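Local coordinates for nucleotide-binding protein, universal stress protein UspA family (Lactobacillus plantarum, PDB 3S3T) that binds ATP and belongs to the universal stress protein family, whose members probably help cells withstand adverse conditions, at residues 10-13 with 17-20; 20-25 with 72-77. One frame throughout, in Å; residues are numbered along the deposited sequence. Where two conformers were deposited one is given.

Both interactions draw on helix 16-32, using successive turns of it, so the pair illustrates how one helix can serve a ligand pocket and a helix interface at once. Interaction 1 is the more central: the end of the first strand meets the helix start, and small side chains and an aspartate shape the ATP pocket. Interaction 2 lies farther out, where helix 16-32 packs on helix 53-78 through aromatic rings and an arginine stem, running from buried residues to the exposed Phe-77. The two touch: Val-10 CG1 packs 3.7 Å from Phe-22 CD2, and Val-12 CG2 lies 3.8 Å from Arg-74 NH1.

Interaction 1 (10-13 with 17-20); sequences VPVD and AAQA. With ATP (adenosine-5'-triphosphate), chain I.
In the beta-alpha-beta unit that opens this Rossmann-like fold, Val-12 and Asp-13, at the exit of strand 7-11, meet Ala-18 in the first turns of helix 16-32 and with it build part of the ATP pocket. This is a recurring principle of such folds: the ligand sits where a parallel strand gives way to its helix. The small methyl of Ala-18 is the meeting point. Its CB lies 4.1 Å from Val-12 CB, and Val-12 CG1, set anti to its own carbonyl carbon, reaches back to within 3.6 Å of Ala-18 O. On the nucleotide side the same methyl approaches the ribose, with Ala-18 CB 3.4 Å from ATP O3'. Asp-13 brings OD1 to 3.1 Å from Ala-18 CB. That oxygen is hydrogen-bonded to Ser-15 OG, which also bonds to Ala-18 N, so the serine ties the carboxylate to the helix start. The other oxygen, OD2, receives a weak bond from Thr-119 N and stands 3.5 Å from ATP C8, while the Asp-13 methylene lies over a face of the imidazole part of the adenine, CB being 3.6 Å from ATP N7. Pro-11 flanks the pyrimidine part, its CB 3.3 Å from ATP N3. The ribose is held through the strand backbone: ATP O2' donates a hydrogen bond of 2.7 Å to Pro-11 O.

Interaction 2 (20-25 with 72-77); sequences AAFTEA and RQRQQF
Gln-19 OE1 accepts a hydrogen bond from Arg-74 NE and has Arg-74 NH2 close by, while the stem of this arginine is laid over the ring of Phe-22. The contact is a helix-helix packing in the alpha/beta sandwich: helices 16-32 and 53-78 meet through long side chains, and between residues 20-25 and 72-77 the nearest CA atoms, of Phe-22 and Arg-74, are 8.6 Å apart. It illustrates how an arginine can be apolar along its length and polar at its end. The chain of Arg-74 is extended from CG to NE, and its methylenes cross one face of the ring. CD sits 3.5 Å from the ring centroid and only 2° off the normal, a CH-pi contact directly over the centre, while CB comes 3.5 Å from Phe-22 CZ near the outer end of the ring. The guanidinium, its plane turned 65° against the ring, climbs away from it; with Arg-74 CZ 5.4 Å from the Phe-22 ring centroid, any cation-pi attraction is long and weak at best. Phe-22 is in place to receive the stem because its CG stands anti to the backbone N (chi1 171°), sending the ring out toward helix 53-78. Val-12 and Leu-86 also touch both Phe-22 and Arg-74. On the more exposed side a second aromatic joins in, Phe-77, whose ring approaches obliquely with CD1 4.1 Å from Phe-22 CE1.

Interaction 1 (10-13 with 17-20)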
loop_
_atom_site.group_PDB
_atom_site.type_symbol
_atom_site.label_atom_id
_atom_site.label_comp_id
_atom_site.label_asym_id
_atom_site.label_seq_id
_atom_site.Cartn_x
_atom_site.Cartn_y
_atom_site.Cartn_z
ATOM N N VAL A 10 -4.371 19.729 -9.814
ATOM C CA VAL A 10 -4.803 19.571 -8.443
ATOM C C VAL A 10 -6.202 18.917 -8.432
ATOM O O VAL A 10 -7.206 19.581 -8.594
ATOM C CB VAL A 10 -4.728 20.860 -7.603
ATOM C CG1 VAL A 10 -5.525 22.032 -8.203
ATOM C CG2 VAL A 10 -5.159 20.535 -6.169
ATOM N N PRO A 11 -6.240 17.581 -8.276
ATOM C CA PRO A 11 -7.530 16.934 -8.138
ATOM C C PRO A 11 -8.132 17.304 -6.780
ATOM O O PRO A 11 -7.450 17.197 -5.752
ATOM C CB PRO A 11 -7.194 15.437 -8.271
ATOM C CG PRO A 11 -5.858 15.383 -8.909
ATOM C CD PRO A 11 -5.155 16.601 -8.349
ATOM N N VAL A 12 -9.388 17.738 -6.774
ATOM C CA VAL A 12 -10.082 17.980 -5.519
ATOM C C VAL A 12 -11.384 17.191 -5.380
ATOM O O VAL A 12 -12.132 17.033 -6.343
ATOM C CB VAL A 12 -10.443 19.484 -5.377
ATOM C CG1 VAL A 12 -9.201 20.324 -5.172
ATOM C CG2 VAL A 12 -11.205 19.944 -6.608
ATOM N N ASP A 13 -11.668 16.727 -4.162
ATOM C CA ASP A 13 -13.031 16.316 -3.784
ATOM C C ASP A 13 -13.610 17.476 -2.997
ATOM O O ASP A 13 -13.130 18.621 -3.141
ATOM C CB ASP A 13 -13.061 14.984 -3.012
ATOM C CG ASP A 13 -12.242 15.024 -1.751
ATOM O OD1 ASP A 13 -11.958 16.130 -1.285
ATOM O OD2 ASP A 13 -11.918 13.963 -1.225
ATOM N N ALA A 17 -9.460 18.948 3.254
ATOM C CA ALA A 17 -8.093 18.536 3.004
ATOM C C ALA A 17 -7.748 18.804 1.546
ATOM O O ALA A 17 -6.649 19.252 1.264
ATOM C CB ALA A 17 -7.862 17.032 3.352
ATOM N N ALA A 18 -8.685 18.526 0.640
ATOM C CA ALA A 18 -8.497 18.800 -0.784
ATOM C C ALA A 18 -8.439 20.283 -1.078
ATOM O O ALA A 18 -7.688 20.723 -1.962
ATOM C CB ALA A 18 -9.589 18.138 -1.609
ATOM N N GLN A 19 -9.237 21.079 -0.366
ATOM C CA GLN A 19 -9.153 22.528 -0.526
ATOM C C GLN A 19 -7.838 23.143 0.004
ATOM O O GLN A 19 -7.332 24.140 -0.539
ATOM C CB GLN A 19 -10.358 23.206 0.145
ATOM C CG GLN A 19 -10.351 24.705 0.085
ATOM C CD GLN A 19 -10.386 25.294 -1.319
ATOM O OE1 GLN A 19 -10.702 24.610 -2.313
ATOM N NE2 GLN A 19 -10.089 26.605 -1.404
ATOM N N ALA A 20 -7.287 22.583 1.064
ATOM C CA ALA A 20 -5.956 22.983 1.514
ATOM C C ALA A 20 -4.877 22.624 0.409
ATOM O O ALA A 20 -3.912 23.366 0.175
ATOM C CB ALA A 20 -5.649 22.299 2.796
HETATM P PG ATP I . -10.554 6.661 0.977
HETATM O O1G ATP I . -11.327 7.115 -0.240
HETATM O O2G ATP I . -11.437 6.029 2.008
HETATM O O3G ATP I . -9.354 5.762 0.712
HETATM P PB ATP I . -10.344 9.496 1.704
HETATM O O1B ATP I . -10.192 10.062 3.087
HETATM O O2B ATP I . -11.622 9.740 0.976
HETATM O O3B ATP I . -9.998 7.939 1.792
HETATM P PA ATP I . -8.825 10.104 -0.698
HETATM O O1A ATP I . -10.030 9.723 -1.501
HETATM O O2A ATP I . -7.594 9.357 -1.013
HETATM O O3A ATP I . -9.067 10.048 0.871
HETATM O "O5'" ATP I . -8.596 11.703 -0.989
HETATM C "C5'" ATP I . -7.272 12.231 -0.940
HETATM C "C4'" ATP I . -7.117 13.360 -1.963
HETATM O "O4'" ATP I . -7.425 12.764 -3.217
HETATM C "C3'" ATP I . -8.117 14.493 -1.800
HETATM O "O3'" ATP I . -7.701 15.462 -0.851
HETATM C "C2'" ATP I . -8.187 14.967 -3.230
HETATM O "O2'" ATP I . -7.035 15.766 -3.458
HETATM C "C1'" ATP I . -8.106 13.687 -4.051
HETATM N N9 ATP I . -9.429 13.189 -4.421
HETATM C C8 ATP I . -10.196 12.282 -3.740
HETATM N N7 ATP I . -11.378 12.083 -4.368
HETATM C C5 ATP I . -11.355 12.868 -5.451
HETATM C C6 ATP I . -12.296 13.156 -6.527
HETATM N N6 ATP I . -13.485 12.520 -6.532
HETATM N N1 ATP I . -11.922 14.057 -7.504
HETATM C C2 ATP I . -10.724 14.658 -7.443
HETATM N N3 ATP I . -9.822 14.484 -6.467
HETATM C C4 ATP I . -10.093 13.602 -5.479
#

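Interaction 2 (20-25 with 72-77)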
loop_
_atom_site.group_PDB
_atom_site.type_symbol
_atom_site.label_atom_id
_atom_site.label_comp_id
_atom_site.label_asym_id
_atom_site.label_seq_id
_atom_site.Cartn_x
_atom_site.Cartn_y
_atom_site.Cartn_z
ATOM N N ALA A 20 -7.287 22.583 1.064
ATOM C CA ALA A 20 -5.956 22.983 1.514
ATOM C C ALA A 20 -4.877 22.624 0.409
ATOM O O ALA A 20 -3.912 23.366 0.175
ATOM C CB ALA A 20 -5.649 22.299 2.796
ATOM N N ALA A 21 -5.065 21.475 -0.246
ATOM C CA ALA A 21 -4.253 21.087 -1.421
ATOM C C ALA A 21 -4.353 22.118 -2.553
ATOM O O ALA A 21 -3.363 22.511 -3.137
ATOM C CB ALA A 21 -4.731 19.690 -1.934
ATOM N N PHE A 22 -5.573 22.513 -2.892
ATOM C CA PHE A 22 -5.771 23.501 -3.914
ATOM C C PHE A 22 -5.067 24.796 -3.533
ATOM O O PHE A 22 -4.377 25.409 -4.354
ATOM C CB PHE A 22 -7.243 23.746 -4.168
ATOM C CG PHE A 22 -7.489 24.901 -5.057
ATOM C CD1 PHE A 22 -7.834 26.144 -4.526
ATOM C CD2 PHE A 22 -7.298 24.778 -6.424
ATOM C CE1 PHE A 22 -8.030 27.241 -5.357
ATOM C CE2 PHE A 22 -7.501 25.899 -7.266
ATOM C CZ PHE A 22 -7.877 27.108 -6.725
ATOM N N THR A 23 -5.195 25.187 -2.273
ATOM C CA THR A 23 -4.576 26.449 -1.811
ATOM C C THR A 23 -3.077 26.445 -2.022
ATOM O O THR A 23 -2.522 27.451 -2.468
ATOM C CB THR A 23 -4.940 26.751 -0.364
ATOM O OG1 THR A 23 -6.357 26.900 -0.304
ATOM C CG2 THR A 23 -4.264 28.066 0.141
ATOM N N GLU A 24 -2.436 25.304 -1.744
ATOM C CA GLU A 24 -0.996 25.153 -1.981
ATOM C C GLU A 24 -0.657 25.058 -3.450
ATOM O O GLU A 24 0.384 25.595 -3.875
ATOM C CB GLU A 24 -0.426 23.971 -1.219
ATOM C CG GLU A 24 1.080 23.798 -1.334
ATOM C CD GLU A 24 1.862 25.026 -0.929
ATOM O OE1 GLU A 24 3.001 25.157 -1.402
ATOM O OE2 GLU A 24 1.323 25.867 -0.168
ATOM N N ALA A 25 -1.523 24.422 -4.247
ATOM C CA ALA A 25 -1.317 24.360 -5.698
ATOM C C ALA A 25 -1.282 25.764 -6.298
ATOM O O ALA A 25 -0.455 26.052 -7.162
ATOM C CB ALA A 25 -2.404 23.481 -6.399
ATOM N N ARG A 72 -16.179 27.838 -9.302
ATOM C CA ARG A 72 -16.446 29.270 -9.397
ATOM C C ARG A 72 -15.712 30.050 -8.318
ATOM O O ARG A 72 -14.976 30.979 -8.637
ATOM C CB ARG A 72 -17.934 29.542 -9.301
ATOM C CG ARG A 72 -18.674 29.349 -10.620
ATOM C CD ARG A 72 -20.054 30.047 -10.609
ATOM N NE ARG A 72 -20.893 29.652 -11.757
ATOM C CZ ARG A 72 -21.517 28.475 -11.907
ATOM N NH1 ARG A 72 -21.417 27.514 -10.992
ATOM N NH2 ARG A 72 -22.251 28.251 -13.000
ATOM N N GLN A 73 -15.877 29.650 -7.061
ATOM C CA GLN A 73 -15.167 30.287 -5.942
ATOM C C GLN A 73 -13.662 30.207 -6.115
ATOM O O GLN A 73 -12.943 31.164 -5.818
ATOM C CB GLN A 73 -15.523 29.657 -4.597
ATOM C CG GLN A 73 -16.952 29.860 -4.139
ATOM C CD GLN A 73 -17.189 29.334 -2.720
ATOM O OE1 GLN A 73 -17.165 28.129 -2.468
ATOM N NE2 GLN A 73 -17.428 30.251 -1.790
ATOM N N ARG A 74 -13.165 29.067 -6.591
ATOM C CA ARG A 74 -11.729 28.942 -6.775
ATOM C C ARG A 74 -11.182 29.919 -7.855
ATOM O O ARG A 74 -10.129 30.499 -7.659
ATOM C CB ARG A 74 -11.328 27.492 -7.059
ATOM C CG ARG A 74 -11.461 26.591 -5.826
ATOM C CD ARG A 74 -11.070 25.184 -6.119
ATOM N NE ARG A 74 -11.320 24.296 -4.977
ATOM C CZ ARG A 74 -12.261 23.368 -4.928
ATOM N NH1 ARG A 74 -13.079 23.140 -5.961
ATOM N NH2 ARG A 74 -12.382 22.663 -3.838
ATOM N N GLN A 75 -11.906 30.085 -8.965
ATOM C CA GLN A 75 -11.518 31.022 -10.040
ATOM C C GLN A 75 -11.435 32.429 -9.503
ATOM O O GLN A 75 -10.571 33.198 -9.920
ATOM C CB GLN A 75 -12.540 31.046 -11.172
ATOM C CG GLN A 75 -12.548 29.832 -12.046
ATOM C CD GLN A 75 -11.558 29.917 -13.187
ATOM O OE1 GLN A 75 -10.757 30.862 -13.281
ATOM N NE2 GLN A 75 -11.602 28.917 -14.069
ATOM N N GLN A 76 -12.356 32.764 -8.598
ATOM C CA GLN A 76 -12.359 34.085 -7.968
ATOM C C GLN A 76 -11.108 34.260 -7.098
ATOM O O GLN A 76 -10.462 35.311 -7.155
ATOM C CB GLN A 76 -13.670 34.333 -7.187
ATOM C CG GLN A 76 -14.885 34.388 -8.114
ATOM C CD GLN A 76 -16.217 34.617 -7.408
ATOM O OE1 GLN A 76 -16.288 34.714 -6.181
ATOM N NE2 GLN A 76 -17.286 34.698 -8.197
ATOM N N PHE A 77 -10.744 33.231 -6.338
ATOM C CA PHE A 77 -9.582 33.316 -5.448
ATOM C C PHE A 77 -8.279 33.453 -6.228
ATOM O O PHE A 77 -7.436 34.290 -5.892
ATOM C CB PHE A 77 -9.520 32.097 -4.516
ATOM C CG PHE A 77 -8.204 31.957 -3.797
ATOM C CD1 PHE A 77 -7.235 31.100 -4.267
ATOM C CD2 PHE A 77 -7.933 32.716 -2.658
ATOM C CE1 PHE A 77 -6.014 30.976 -3.604
ATOM C CE2 PHE A 77 -6.711 32.625 -1.996
ATOM C CZ PHE A 77 -5.747 31.759 -2.462
#